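Local structure of glycoside hydrolase family 61 (Trichoderma reesei QM6a, 5O2X) at residues T21-S26 / A37-G42; N5-V8 / W13-A16; D53-K58 / V104-L109; G88-Y93 / N138-K143. The protein is a copper-dependent lytic polysaccharide monooxygenase of family AA9, and probably cleaves cellulose chains by oxidation. One frame throughout, in Å; residues are numbered along the deposited sequence.

Contact 1 of 4, residues T21-S26 / A37-G42; sequences TFPYES and ADLDNG. With NAG (2-acetamido-2-deoxy-beta-D-glucopyranose), chain B.
The long surface loop between strand 12-15 and helix 53-56 folds back on itself where Pro23 and Tyr24 meet Leu39. Residues 22-24 form a short 3-10 turn. Leu39 sits in a type I beta turn from Asp38 to Asn41. The meeting is small, with about 130 Å² buried in all. Leu39 points at Pro23, and the two side chains lie alongside each other, running opposite ways. Its branch CD1 lies 3.7 Å from Pro23 CG, while the other branch CD2 rests 4.0 Å from Pro23 CB. CD2 also comes within 4.2 Å of Tyr24 OH, approaching the ring obliquely. In Leu39, CG stands anti to the carbonyl carbon (chi1 -81°), which carries the branched end to the proline. No direct hydrogen bond joins the segments. A water does so instead: it lies in the plane of the Tyr24 ring, 2.8 Å from Tyr24 OH, and donates to Leu39 O, also at 2.8 Å. Within the turn, Asp40 OD1 reaches on to Gly42 N at 2.8 Å, with the donor above the carboxylate plane. Nearby, the Ala37 methyl packs on the acetamido group of an N-acetylglucosamine. Asn41 OD1 is hydrogen-bonded to His3 ND1, which ties this side of the loop to the N-terminal strand. The pattern is that of a type I beta turn overlapped by an Asx turn, docked on a 3-10 turn within one surface loop.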
loop_
_atom_site.group_PDB
_atom_site.type_symbol
_atom_site.label_atom_id
_atom_site.label_comp_id
_atom_site.label_asym_id
_atom_site.label_seq_id
_atom_site.Cartn_x
_atom_site.Cartn_y
_atom_site.Cartn_z
ATOM N N THR A 21 -1.875 17.712 6.563
ATOM C CA THR A 21 -2.940 18.719 6.583
ATOM C C THR A 21 -3.946 18.416 7.660
ATOM O O THR A 21 -4.270 19.261 8.512
ATOM C CB THR A 21 -3.594 18.794 5.195
ATOM O OG1 THR A 21 -2.583 19.108 4.229
ATOM C CG2 THR A 21 -4.684 19.850 5.148
ATOM N N PHE A 22 -4.528 17.212 7.628
ATOM C CA PHE A 22 -5.628 16.885 8.536
ATOM C C PHE A 22 -5.284 17.004 10.010
ATOM O O PHE A 22 -6.165 17.470 10.763
ATOM C CB PHE A 22 -6.159 15.477 8.249
ATOM C CG PHE A 22 -6.925 15.289 6.977
ATOM C CD1 PHE A 22 -6.865 16.140 5.886
ATOM C CD2 PHE A 22 -7.699 14.133 6.855
ATOM C CE1 PHE A 22 -7.531 15.827 4.704
ATOM C CE2 PHE A 22 -8.383 13.848 5.713
ATOM C CZ PHE A 22 -8.260 14.654 4.611
ATOM N N PRO A 23 -4.066 16.679 10.480
ATOM C CA PRO A 23 -3.799 16.799 11.908
ATOM C C PRO A 23 -3.900 18.239 12.382
ATOM O O PRO A 23 -4.071 18.484 13.587
ATOM C CB PRO A 23 -2.380 16.258 12.046
ATOM C CG PRO A 23 -2.229 15.304 10.900
ATOM C CD PRO A 23 -2.985 15.958 9.794
ATOM N N TYR A 24 -3.752 19.196 11.468
ATOM C CA TYR A 24 -3.788 20.613 11.820
ATOM C C TYR A 24 -5.198 21.181 11.847
ATOM O O TYR A 24 -5.404 22.327 12.265
ATOM C CB TYR A 24 -2.916 21.418 10.864
ATOM C CG TYR A 24 -1.506 20.910 10.822
ATOM C CD1 TYR A 24 -0.651 21.109 11.889
ATOM C CD2 TYR A 24 -0.986 20.263 9.689
ATOM C CE1 TYR A 24 0.669 20.687 11.851
ATOM C CE2 TYR A 24 0.317 19.819 9.631
ATOM C CZ TYR A 24 1.157 20.022 10.705
ATOM O OH TYR A 24 2.479 19.660 10.649
ATOM N N GLU A 25 -6.181 20.435 11.326
ATOM C CA GLU A 25 -7.560 20.889 11.234
ATOM C C GLU A 25 -8.313 20.592 12.503
ATOM O O GLU A 25 -8.036 19.610 13.166
ATOM C CB GLU A 25 -8.293 20.146 10.106
ATOM C CG GLU A 25 -7.704 20.358 8.729
ATOM C CD GLU A 25 -8.420 19.634 7.599
ATOM O OE1 GLU A 25 -9.556 19.257 7.739
ATOM O OE2 GLU A 25 -7.787 19.457 6.556
ATOM N N SER A 26 -9.289 21.443 12.826
ATOM C CA SER A 26 -10.203 21.202 13.930
ATOM C C SER A 26 -11.086 19.973 13.722
ATOM O O SER A 26 -11.346 19.221 14.675
ATOM C CB SER A 26 -11.134 22.405 14.181
ATOM O OG SER A 26 -10.420 23.638 14.210
ATOM N N ALA A 37 0.139 9.009 11.844
ATOM C CA ALA A 37 0.957 10.066 12.429
ATOM C C ALA A 37 2.243 10.342 11.635
ATOM O O ALA A 37 3.210 10.865 12.201
ATOM C CB ALA A 37 1.234 9.776 13.887
ATOM N N ASP A 38 2.216 10.076 10.325
ATOM C CA ASP A 38 3.324 10.408 9.431
ATOM C C ASP A 38 3.280 11.846 8.947
ATOM O O ASP A 38 3.282 12.115 7.741
ATOM C CB ASP A 38 3.410 9.409 8.263
ATOM C CG ASP A 38 2.162 9.320 7.422
ATOM O OD1 ASP A 38 1.042 9.444 7.923
ATOM O OD2 ASP A 38 2.261 9.058 6.152
ATOM N N LEU A 39 3.242 12.797 9.914
ATOM C CA LEU A 39 3.166 14.224 9.633
ATOM C C LEU A 39 4.394 14.737 8.851
ATOM O O LEU A 39 4.317 15.745 8.173
ATOM C CB LEU A 39 3.004 15.036 10.909
ATOM C CG LEU A 39 1.566 15.106 11.474
ATOM C CD1 LEU A 39 1.002 13.778 11.883
ATOM C CD2 LEU A 39 1.578 16.086 12.654
ATOM N N ASP A 40 5.491 13.995 9.007
ATOM C CA ASP A 40 6.746 14.304 8.344
ATOM C C ASP A 40 6.898 13.611 6.995
ATOM O O ASP A 40 7.987 13.658 6.429
ATOM C CB ASP A 40 7.921 13.940 9.251
ATOM C CG ASP A 40 8.047 12.450 9.519
ATOM O OD1 ASP A 40 7.113 11.687 9.175
ATOM O OD2 ASP A 40 9.044 12.061 10.137
ATOM N N ASN A 41 5.840 12.970 6.493
ATOM C CA ASN A 41 5.911 12.187 5.244
ATOM C C ASN A 41 6.875 10.995 5.367
ATOM O O ASN A 41 7.299 10.431 4.336
ATOM C CB ASN A 41 6.283 13.055 4.045
ATOM C CG ASN A 41 5.112 13.777 3.448
ATOM O OD1 ASN A 41 3.951 13.361 3.603
ATOM N ND2 ASN A 41 5.410 14.824 2.711
ATOM N N GLY A 42 7.157 10.565 6.590
ATOM C CA GLY A 42 8.182 9.562 6.811
ATOM C C GLY A 42 7.699 8.120 6.814
ATOM O O GLY A 42 6.682 7.766 6.188
HETATM C C1 NAG B . 2.323 7.958 18.599
HETATM C C2 NAG B . 2.911 9.367 18.591
HETATM C C3 NAG B . 3.857 9.484 19.794
HETATM C C4 NAG B . 3.186 9.107 21.084
HETATM C C5 NAG B . 2.525 7.757 20.967
HETATM C C6 NAG B . 1.680 7.341 22.193
HETATM C C7 NAG B . 3.615 10.616 16.605
HETATM C C8 NAG B . 4.574 10.685 15.452
HETATM N N2 NAG B . 3.691 9.563 17.373
HETATM O O3 NAG B . 4.335 10.850 19.879
HETATM O O4 NAG B . 4.124 9.114 22.169
HETATM O O5 NAG B . 1.656 7.752 19.850
HETATM O O6 NAG B . 0.833 8.392 22.616
HETATM O O7 NAG B . 2.806 11.505 16.803
HETATM O O HOH W 1 3.320 18.301 8.411
#

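Contact 2 of 4, residues N5-V8 / W13-A16; sequences NDIV and WYQA. With MAN (alpha-D-mannopyranose), chain P; MAN (alpha-D-mannopyranose), chain N; MAN (alpha-D-mannopyranose), chain R.
The Trp13 indole lies between Asp6 and a mannose of a glycan attached to the protein itself. Asp6 CB stands over one face, 3.4 Å from Trp13 CE2. Mannose O4 stands over the opposite face, and the sugar's C5 and C6 continue across the six-membered ring. The side chains of Asp6 and Trp13 cross at about a right angle, yet carboxylate and indole planes are only 21° apart. Asp6 CG sits between its backbone N and carbonyl carbon (chi1 61°), which brings the carboxylate over the NE1 rim of the ring. Asp6 OD1 is 3.4 Å from Trp13 NE1, but the in-plane N-H cannot aim at it. A water bridges instead, accepting from Trp13 NE1 at 2.9 Å and donating to Asp6 OD2. Asp6 OD2 accepts from Asn5 ND2 at 3.0 Å with its anti lone pair. Val8 CG2 meets the indole obliquely. On the other face of the sheet, Ile7 CG1 packs on Tyr14 CB. The backbones form an antiparallel hairpin. Ile7 and Tyr14 are its hydrogen-bonded pair, Tyr14 N to Ile7 O being 2.8 Å. Ala16 N reaches Asn5 O at 3.0 Å. The indole N-H is thus satisfied through water. Asn5 and the water both bond to Asp6 OD2, which is consistent with a fixed carboxylate. Tyr14 OH makes a 2.7 Å hydrogen bond to O2 of another attached mannose.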
loop_
_atom_site.group_PDB
_atom_site.type_symbol
_atom_site.label_atom_id
_atom_site.label_comp_id
_atom_site.label_asym_id
_atom_site.label_seq_id
_atom_site.Cartn_x
_atom_site.Cartn_y
_atom_site.Cartn_z
ATOM N N ASN A 5 -2.271 11.241 -1.617
ATOM C CA ASN A 5 -3.212 12.361 -1.631
ATOM C C ASN A 5 -4.632 11.906 -1.923
ATOM O O ASN A 5 -5.609 12.503 -1.416
ATOM C CB ASN A 5 -2.814 13.398 -2.732
ATOM C CG ASN A 5 -3.704 14.617 -2.722
ATOM O OD1 ASN A 5 -3.665 15.435 -1.783
ATOM N ND2 ASN A 5 -4.558 14.752 -3.767
ATOM N N ASP A 6 -4.782 10.940 -2.840
ATOM C CA ASP A 6 -6.069 10.494 -3.339
ATOM C C ASP A 6 -5.894 9.122 -3.923
ATOM O O ASP A 6 -4.781 8.716 -4.290
ATOM C CB ASP A 6 -6.653 11.477 -4.358
ATOM C CG ASP A 6 -5.793 11.642 -5.570
ATOM O OD1 ASP A 6 -5.985 10.791 -6.527
ATOM O OD2 ASP A 6 -4.918 12.504 -5.648
ATOM N N ILE A 7 -7.029 8.418 -4.029
ATOM C CA ILE A 7 -7.092 7.181 -4.841
ATOM C C ILE A 7 -8.200 7.362 -5.865
ATOM O O ILE A 7 -9.159 8.100 -5.616
ATOM C CB ILE A 7 -7.261 5.910 -3.985
ATOM C CG1 ILE A 7 -8.611 5.837 -3.286
ATOM C CG2 ILE A 7 -6.111 5.800 -2.991
ATOM C CD1 ILE A 7 -8.845 4.542 -2.527
ATOM N N VAL A 8 -8.039 6.721 -7.016
ATOM C CA VAL A 8 -9.013 6.869 -8.114
ATOM C C VAL A 8 -9.421 5.475 -8.539
ATOM O O VAL A 8 -8.581 4.691 -9.006
ATOM C CB VAL A 8 -8.462 7.680 -9.268
ATOM C CG1 VAL A 8 -9.518 7.903 -10.323
ATOM C CG2 VAL A 8 -7.872 9.016 -8.784
ATOM N N TRP A 13 -12.641 9.576 -7.952
ATOM C CA TRP A 13 -11.637 10.117 -7.060
ATOM C C TRP A 13 -12.173 10.145 -5.606
ATOM O O TRP A 13 -13.272 10.652 -5.369
ATOM C CB TRP A 13 -11.346 11.559 -7.506
ATOM C CG TRP A 13 -10.196 12.299 -6.873
ATOM C CD1 TRP A 13 -8.991 12.515 -7.437
ATOM C CD2 TRP A 13 -10.198 13.044 -5.649
ATOM N NE1 TRP A 13 -8.231 13.326 -6.637
ATOM C CE2 TRP A 13 -8.955 13.716 -5.556
ATOM C CE3 TRP A 13 -11.153 13.287 -4.661
ATOM C CZ2 TRP A 13 -8.638 14.575 -4.462
ATOM C CZ3 TRP A 13 -10.830 14.172 -3.618
ATOM C CH2 TRP A 13 -9.620 14.773 -3.551
ATOM N N TYR A 14 -11.335 9.673 -4.698
ATOM C CA TYR A 14 -11.560 9.766 -3.251
ATOM C C TYR A 14 -10.407 10.498 -2.604
ATOM O O TYR A 14 -9.240 10.158 -2.830
ATOM C CB TYR A 14 -11.649 8.383 -2.590
ATOM C CG TYR A 14 -12.858 7.582 -2.996
ATOM C CD1 TYR A 14 -12.879 6.871 -4.176
ATOM C CD2 TYR A 14 -13.980 7.542 -2.172
ATOM C CE1 TYR A 14 -14.010 6.121 -4.547
ATOM C CE2 TYR A 14 -15.104 6.832 -2.529
ATOM C CZ TYR A 14 -15.117 6.116 -3.723
ATOM O OH TYR A 14 -16.244 5.405 -4.054
ATOM N N GLN A 15 -10.738 11.430 -1.718
ATOM C CA GLN A 15 -9.736 12.087 -0.904
ATOM C C GLN A 15 -9.096 11.061 0.027
ATOM O O GLN A 15 -9.790 10.339 0.736
ATOM C CB GLN A 15 -10.405 13.182 -0.096
ATOM C CG GLN A 15 -9.459 14.097 0.677
ATOM C CD GLN A 15 -10.207 15.212 1.408
ATOM O OE1 GLN A 15 -11.374 15.090 1.748
ATOM N NE2 GLN A 15 -9.495 16.286 1.680
ATOM N N ALA A 16 -7.773 11.017 0.059
ATOM C CA ALA A 16 -7.093 10.148 1.001
ATOM C C ALA A 16 -6.876 10.868 2.342
ATOM O O ALA A 16 -7.163 12.055 2.468
ATOM C CB ALA A 16 -5.748 9.693 0.418
HETATM C C1 MAN P . -14.143 15.586 -8.037
HETATM C C2 MAN P . -13.541 15.670 -9.419
HETATM C C3 MAN P . -12.066 15.289 -9.232
HETATM C C4 MAN P . -11.374 16.104 -8.157
HETATM C C5 MAN P . -12.123 16.027 -6.864
HETATM C C6 MAN P . -11.507 16.914 -5.794
HETATM O O2 MAN P . -13.757 17.009 -9.889
HETATM O O3 MAN P . -11.405 15.564 -10.436
HETATM O O4 MAN P . -10.009 15.812 -7.981
HETATM O O5 MAN P . -13.445 16.440 -7.149
HETATM O O6 MAN P . -12.468 17.065 -4.739
HETATM C C1 MAN N . -7.927 5.465 -15.282
HETATM C C2 MAN N . -8.942 5.377 -14.155
HETATM C C3 MAN N . -8.254 4.870 -12.866
HETATM C C4 MAN N . -7.569 3.553 -13.155
HETATM C C5 MAN N . -6.575 3.767 -14.291
HETATM C C6 MAN N . -5.888 2.501 -14.714
HETATM O O2 MAN N . -10.001 4.502 -14.490
HETATM O O3 MAN N . -9.226 4.760 -11.831
HETATM O O4 MAN N . -6.908 3.111 -11.978
HETATM O O5 MAN N . -7.225 4.250 -15.452
HETATM O O6 MAN N . -6.860 1.460 -14.989
HETATM C C1 MAN R . -19.251 4.436 -0.378
HETATM C C2 MAN R . -18.840 5.225 -1.592
HETATM C C3 MAN R . -20.033 5.776 -2.330
HETATM C C4 MAN R . -21.062 4.668 -2.585
HETATM C C5 MAN R . -21.397 3.898 -1.312
HETATM C C6 MAN R . -22.278 2.692 -1.603
HETATM O O2 MAN R . -18.091 4.321 -2.433
HETATM O O3 MAN R . -19.623 6.374 -3.549
HETATM O O4 MAN R . -22.261 5.246 -3.085
HETATM O O5 MAN R . -20.195 3.418 -0.685
HETATM O O6 MAN R . -22.630 2.023 -0.410
HETATM O O HOH W 2 -5.683 13.962 0.906
HETATM O O HOH W 3 -6.097 15.282 -6.834
#

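Contact 3 of 4, residues D53-K58 / V104-L109; sequences DIICHK and VDKTTL
A short, loosely formed helical turn at residues 53-56 faces the 3-10 turn 106-108, and the nearest CA atoms are those of Ile55 and Lys106, 7.1 Å apart. Ile55 points at the turn. Its CD1 lies 3.7 Å from Lys106 O and 4.0 Å from Thr107 CA, while its CG2 rests 4.1 Å from Lys106 CB. Lys106 crosses Ile55 obliquely and then runs on, fully extended beyond CG, toward the helix. No direct hydrogen bond links the segments. Instead two waters accept from Lys106 NZ at 2.8 Å. One donates to Asp53 OD1; the other donates to His57 O and accepts from Cys56 N. Lys106 NZ also hydrogen-bonds to Ala60 O. Just before the 3-10 turn, Asp105 OD1 accepts from Thr107 N, an Asx turn, and from Thr107 OG1 on the same face of its plane. The helix is fixed to strand 172-183 by the Cys56-Cys177 disulfide and to strand 151-161 through Arg156. Leu109 leads into strand 110-121 and packs on Val154.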
loop_
_atom_site.group_PDB
_atom_site.type_symbol
_atom_site.label_atom_id
_atom_site.label_comp_id
_atom_site.label_asym_id
_atom_site.label_seq_id
_atom_site.Cartn_x
_atom_site.Cartn_y
_atom_site.Cartn_z
ATOM N N ASP A 53 2.862 -0.287 14.406
ATOM C CA ASP A 53 3.078 0.769 13.394
ATOM C C ASP A 53 3.248 0.232 11.985
ATOM O O ASP A 53 2.945 0.938 11.029
ATOM C CB ASP A 53 4.308 1.619 13.766
ATOM C CG ASP A 53 4.062 2.591 14.902
ATOM O OD1 ASP A 53 2.909 2.766 15.349
ATOM O OD2 ASP A 53 5.091 3.194 15.328
ATOM N N ILE A 54 3.798 -0.980 11.815
ATOM C CA ILE A 54 4.004 -1.474 10.434
ATOM C C ILE A 54 2.687 -1.771 9.740
ATOM O O ILE A 54 2.656 -1.843 8.498
ATOM C CB ILE A 54 4.904 -2.730 10.449
ATOM C CG1 ILE A 54 5.434 -3.077 9.052
ATOM C CG2 ILE A 54 4.187 -3.949 11.054
ATOM C CD1 ILE A 54 6.181 -1.973 8.330
ATOM N N ILE A 55 1.594 -1.953 10.487
ATOM C CA ILE A 55 0.358 -2.420 9.860
ATOM C C ILE A 55 -0.189 -1.384 8.902
ATOM O O ILE A 55 -0.389 -1.632 7.712
ATOM C CB ILE A 55 -0.663 -2.818 10.943
ATOM C CG1 ILE A 55 -0.100 -3.928 11.868
ATOM C CG2 ILE A 55 -1.951 -3.257 10.284
ATOM C CD1 ILE A 55 -0.899 -4.080 13.145
ATOM N N CYS A 56 -0.442 -0.172 9.410
ATOM C CA CYS A 56 -1.034 0.938 8.666
ATOM C C CYS A 56 -0.304 2.267 8.933
ATOM O O CYS A 56 -0.879 3.346 8.753
ATOM C CB CYS A 56 -2.526 1.066 8.937
ATOM S SG CYS A 56 -3.505 -0.298 8.243
ATOM N N HIS A 57 0.970 2.188 9.310
ATOM C CA HIS A 57 1.808 3.368 9.584
ATOM C C HIS A 57 1.587 3.824 11.043
ATOM O O HIS A 57 0.791 3.272 11.807
ATOM C CB HIS A 57 1.700 4.467 8.537
ATOM C CG HIS A 57 3.010 5.139 8.215
ATOM N ND1 HIS A 57 3.819 5.670 9.205
ATOM C CD2 HIS A 57 3.596 5.387 7.022
ATOM C CE1 HIS A 57 4.865 6.203 8.599
ATOM N NE2 HIS A 57 4.755 6.045 7.276
ATOM N N LYS A 58 2.360 4.855 11.436
ATOM C CA LYS A 58 2.493 5.194 12.845
ATOM C C LYS A 58 1.167 5.555 13.499
ATOM O O LYS A 58 0.408 6.400 13.045
ATOM C CB LYS A 58 3.487 6.341 13.013
ATOM C CG LYS A 58 4.891 5.924 12.698
ATOM C CD LYS A 58 5.863 7.113 12.880
ATOM C CE LYS A 58 7.277 6.745 12.535
ATOM N NZ LYS A 58 8.176 7.908 12.761
ATOM N N VAL A 104 -12.629 -2.561 12.770
ATOM C CA VAL A 104 -11.787 -3.737 12.942
ATOM C C VAL A 104 -10.556 -3.405 13.779
ATOM O O VAL A 104 -9.987 -2.320 13.676
ATOM C CB VAL A 104 -11.333 -4.307 11.568
ATOM C CG1 VAL A 104 -10.377 -3.398 10.804
ATOM C CG2 VAL A 104 -10.783 -5.713 11.671
ATOM N N ASP A 105 -10.091 -4.361 14.577
ATOM C CA ASP A 105 -8.833 -4.211 15.298
ATOM C C ASP A 105 -7.717 -4.509 14.290
ATOM O O ASP A 105 -7.553 -5.642 13.840
ATOM C CB ASP A 105 -8.851 -5.199 16.451
ATOM C CG ASP A 105 -7.573 -5.224 17.277
ATOM O OD1 ASP A 105 -6.569 -4.634 16.855
ATOM O OD2 ASP A 105 -7.608 -5.862 18.364
ATOM N N LYS A 106 -6.906 -3.493 13.986
ATOM C CA LYS A 106 -5.856 -3.692 12.972
ATOM C C LYS A 106 -4.898 -4.789 13.303
ATOM O O LYS A 106 -4.262 -5.331 12.386
ATOM C CB LYS A 106 -5.093 -2.371 12.744
ATOM C CG LYS A 106 -4.214 -1.930 13.899
ATOM C CD LYS A 106 -3.530 -0.587 13.612
ATOM C CE LYS A 106 -2.587 -0.190 14.722
ATOM N NZ LYS A 106 -1.952 1.139 14.458
ATOM N N THR A 107 -4.722 -5.108 14.594
ATOM C CA THR A 107 -3.761 -6.142 14.989
ATOM C C THR A 107 -4.216 -7.558 14.666
ATOM O O THR A 107 -3.444 -8.513 14.800
ATOM C CB THR A 107 -3.430 -6.049 16.484
ATOM O OG1 THR A 107 -4.560 -6.433 17.267
ATOM C CG2 THR A 107 -2.914 -4.715 16.881
ATOM N N THR A 108 -5.448 -7.700 14.178
ATOM C CA THR A 108 -6.037 -8.966 13.789
ATOM C C THR A 108 -6.023 -9.173 12.275
ATOM O O THR A 108 -6.375 -10.269 11.799
ATOM C CB THR A 108 -7.502 -9.109 14.298
ATOM O OG1 THR A 108 -8.366 -8.248 13.584
ATOM C CG2 THR A 108 -7.604 -8.910 15.792
ATOM N N LEU A 109 -5.685 -8.148 11.510
ATOM C CA LEU A 109 -5.801 -8.228 10.055
ATOM C C LEU A 109 -4.757 -9.189 9.505
ATOM O O LEU A 109 -3.566 -9.110 9.842
ATOM C CB LEU A 109 -5.604 -6.841 9.434
ATOM C CG LEU A 109 -6.712 -5.832 9.714
ATOM C CD1 LEU A 109 -6.273 -4.445 9.302
ATOM C CD2 LEU A 109 -7.991 -6.222 8.985
HETATM O O HOH W 4 0.384 1.722 15.913
HETATM O O HOH W 5 -0.360 0.868 12.120
#

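Contact 4 of 4, residues G88-Y93 / N138-K143; sequences GPIVDY and NTWVVK
Apolar packing comes first, centred on Ile90 and Trp140. Ile90 CG2 stands over the five-membered ring of Trp140, 3.6 Å from its centroid and 3° off the normal, a CH-pi contact. Ile90 CD1 reaches along to the six-membered ring, 3.6 Å from Trp140 CE3. Trp140 CG, anti to its own backbone N, carries the indole out toward Ile90. Further along, Asp92 CB meets Val142 CG2 at 3.8 Å.

The polar part involves Asp92 and Trp140, whose carboxylate and ring planes are 13° apart. Asp92 OD2 lies 3.4 Å from Trp140 NE1. The clear hydrogen bond of Trp140 NE1 goes to Asp115 OD2, and Asp92 OD1 bonds to His157 ND1.

Segments 90-93 and 139-143 run at 37°, their axes 8.9 Å apart at closest approach; they belong to different sheets and pack face to face in the beta sandwich. Strand 90-96 lies between strands 110-121 and 151-161. Strand 139-143 is an outermost strand of the other sheet, next to strand 74-80.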
loop_
_atom_site.group_PDB
_atom_site.type_symbol
_atom_site.label_atom_id
_atom_site.label_comp_id
_atom_site.label_asym_id
_atom_site.label_seq_id
_atom_site.Cartn_x
_atom_site.Cartn_y
_atom_site.Cartn_z
ATOM N N GLY A 88 13.006 1.542 -4.848
ATOM C CA GLY A 88 12.602 0.340 -4.171
ATOM C C GLY A 88 11.331 -0.263 -4.728
ATOM O O GLY A 88 10.745 0.228 -5.699
ATOM N N PRO A 89 10.890 -1.363 -4.098
ATOM C CA PRO A 89 9.722 -2.112 -4.560
ATOM C C PRO A 89 8.411 -1.501 -4.087
ATOM O O PRO A 89 8.362 -0.664 -3.177
ATOM C CB PRO A 89 9.932 -3.478 -3.868
ATOM C CG PRO A 89 10.584 -3.123 -2.564
ATOM C CD PRO A 89 11.556 -2.009 -2.966
ATOM N N ILE A 90 7.338 -1.982 -4.722
ATOM C CA ILE A 90 5.972 -1.581 -4.388
ATOM C C ILE A 90 5.144 -2.855 -4.257
ATOM O O ILE A 90 5.243 -3.760 -5.112
ATOM C CB ILE A 90 5.378 -0.648 -5.472
ATOM C CG1 ILE A 90 6.177 0.657 -5.485
ATOM C CG2 ILE A 90 3.904 -0.373 -5.197
ATOM C CD1 ILE A 90 5.814 1.606 -6.611
ATOM N N VAL A 91 4.354 -2.937 -3.179
ATOM C CA VAL A 91 3.503 -4.097 -2.925
ATOM C C VAL A 91 2.143 -3.626 -2.474
ATOM O O VAL A 91 1.953 -2.532 -1.940
ATOM C CB VAL A 91 4.143 -5.012 -1.832
ATOM C CG1 VAL A 91 5.391 -5.707 -2.354
ATOM C CG2 VAL A 91 4.413 -4.273 -0.537
ATOM N N ASP A 92 1.158 -4.523 -2.661
ATOM C CA ASP A 92 -0.207 -4.274 -2.211
ATOM C C ASP A 92 -0.773 -5.525 -1.594
ATOM O O ASP A 92 -0.573 -6.640 -2.121
ATOM C CB ASP A 92 -1.143 -3.855 -3.360
ATOM C CG ASP A 92 -0.770 -2.494 -3.887
ATOM O OD1 ASP A 92 -1.280 -1.478 -3.379
ATOM O OD2 ASP A 92 0.069 -2.410 -4.845
ATOM N N TYR A 93 -1.518 -5.334 -0.508
ATOM C CA TYR A 93 -2.169 -6.412 0.208
ATOM C C TYR A 93 -3.626 -6.052 0.453
ATOM O O TYR A 93 -4.014 -4.883 0.507
ATOM C CB TYR A 93 -1.554 -6.617 1.602
ATOM C CG TYR A 93 -0.075 -6.902 1.630
ATOM C CD1 TYR A 93 0.862 -5.877 1.601
ATOM C CD2 TYR A 93 0.385 -8.198 1.746
ATOM C CE1 TYR A 93 2.211 -6.118 1.675
ATOM C CE2 TYR A 93 1.756 -8.457 1.840
ATOM C CZ TYR A 93 2.662 -7.430 1.800
ATOM O OH TYR A 93 3.993 -7.728 1.905
ATOM N N ASN A 138 3.834 9.779 -10.425
ATOM C CA ASN A 138 3.722 9.433 -9.033
ATOM C C ASN A 138 2.503 8.582 -8.699
ATOM O O ASN A 138 1.911 8.693 -7.632
ATOM C CB ASN A 138 3.785 10.677 -8.100
ATOM C CG ASN A 138 5.115 10.890 -7.449
ATOM O OD1 ASN A 138 6.180 10.615 -8.032
ATOM N ND2 ASN A 138 5.064 11.374 -6.215
ATOM N N THR A 139 2.161 7.671 -9.636
ATOM C CA THR A 139 1.017 6.808 -9.431
ATOM C C THR A 139 1.420 5.354 -9.515
ATOM O O THR A 139 2.421 4.972 -10.136
ATOM C CB THR A 139 -0.128 7.096 -10.409
ATOM O OG1 THR A 139 0.234 6.749 -11.753
ATOM C CG2 THR A 139 -0.578 8.541 -10.329
ATOM N N TRP A 140 0.555 4.515 -8.924
ATOM C CA TRP A 140 0.630 3.047 -9.026
ATOM C C TRP A 140 -0.773 2.561 -9.202
ATOM O O TRP A 140 -1.700 3.076 -8.552
ATOM C CB TRP A 140 1.259 2.427 -7.782
ATOM C CG TRP A 140 1.552 0.975 -7.927
ATOM C CD1 TRP A 140 0.834 -0.091 -7.424
ATOM C CD2 TRP A 140 2.607 0.402 -8.697
ATOM N NE1 TRP A 140 1.396 -1.268 -7.808
ATOM C CE2 TRP A 140 2.482 -1.018 -8.601
ATOM C CE3 TRP A 140 3.656 0.934 -9.453
ATOM C CZ2 TRP A 140 3.381 -1.896 -9.228
ATOM C CZ3 TRP A 140 4.540 0.077 -10.049
ATOM C CH2 TRP A 140 4.392 -1.314 -9.964
ATOM N N VAL A 141 -0.970 1.525 -10.041
ATOM C CA VAL A 141 -2.275 0.919 -10.293
ATOM C C VAL A 141 -2.281 -0.508 -9.802
ATOM O O VAL A 141 -1.388 -1.282 -10.148
ATOM C CB VAL A 141 -2.609 0.959 -11.800
ATOM C CG1 VAL A 141 -3.946 0.270 -12.087
ATOM C CG2 VAL A 141 -2.653 2.410 -12.258
ATOM N N VAL A 142 -3.310 -0.867 -9.009
ATOM C CA VAL A 142 -3.545 -2.269 -8.590
ATOM C C VAL A 142 -4.937 -2.658 -9.048
ATOM O O VAL A 142 -5.843 -1.842 -9.064
ATOM C CB VAL A 142 -3.328 -2.438 -7.053
ATOM C CG1 VAL A 142 -4.469 -1.825 -6.263
ATOM C CG2 VAL A 142 -3.090 -3.895 -6.670
ATOM N N LYS A 143 -5.101 -3.941 -9.351
ATOM C CA LYS A 143 -6.394 -4.494 -9.700
ATOM C C LYS A 143 -6.947 -5.353 -8.574
ATOM O O LYS A 143 -6.257 -6.258 -8.083
ATOM C CB LYS A 143 -6.285 -5.285 -10.998
ATOM C CG LYS A 143 -7.585 -5.970 -11.368
ATOM C CD LYS A 143 -7.526 -6.606 -12.753
ATOM C CE LYS A 143 -8.566 -7.710 -12.927
ATOM N NZ LYS A 143 -8.426 -8.438 -14.233
#

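From the N terminus, contact 2 comes first and closes the tight hairpin of strands 3-9 and 12-15. Contact 1 follows in series and folds the loop before helix 53-56 on itself. Phe22 packs against Gln15 and Ala16, so the two contacts touch. Contact 3 then joins that helix to the turn before strand 110-121, closing a span of 45 residues. It meets contact 1 through His57 NE2 with Gly42 O and Lys58 O with Ala37 N. Contact 4 starts inside that span and ends beyond it, so contacts 3 and 4 cross. Contacts 2 and 4 share the sheet of strand 3-9; contact 4 also ties it to the second sheet.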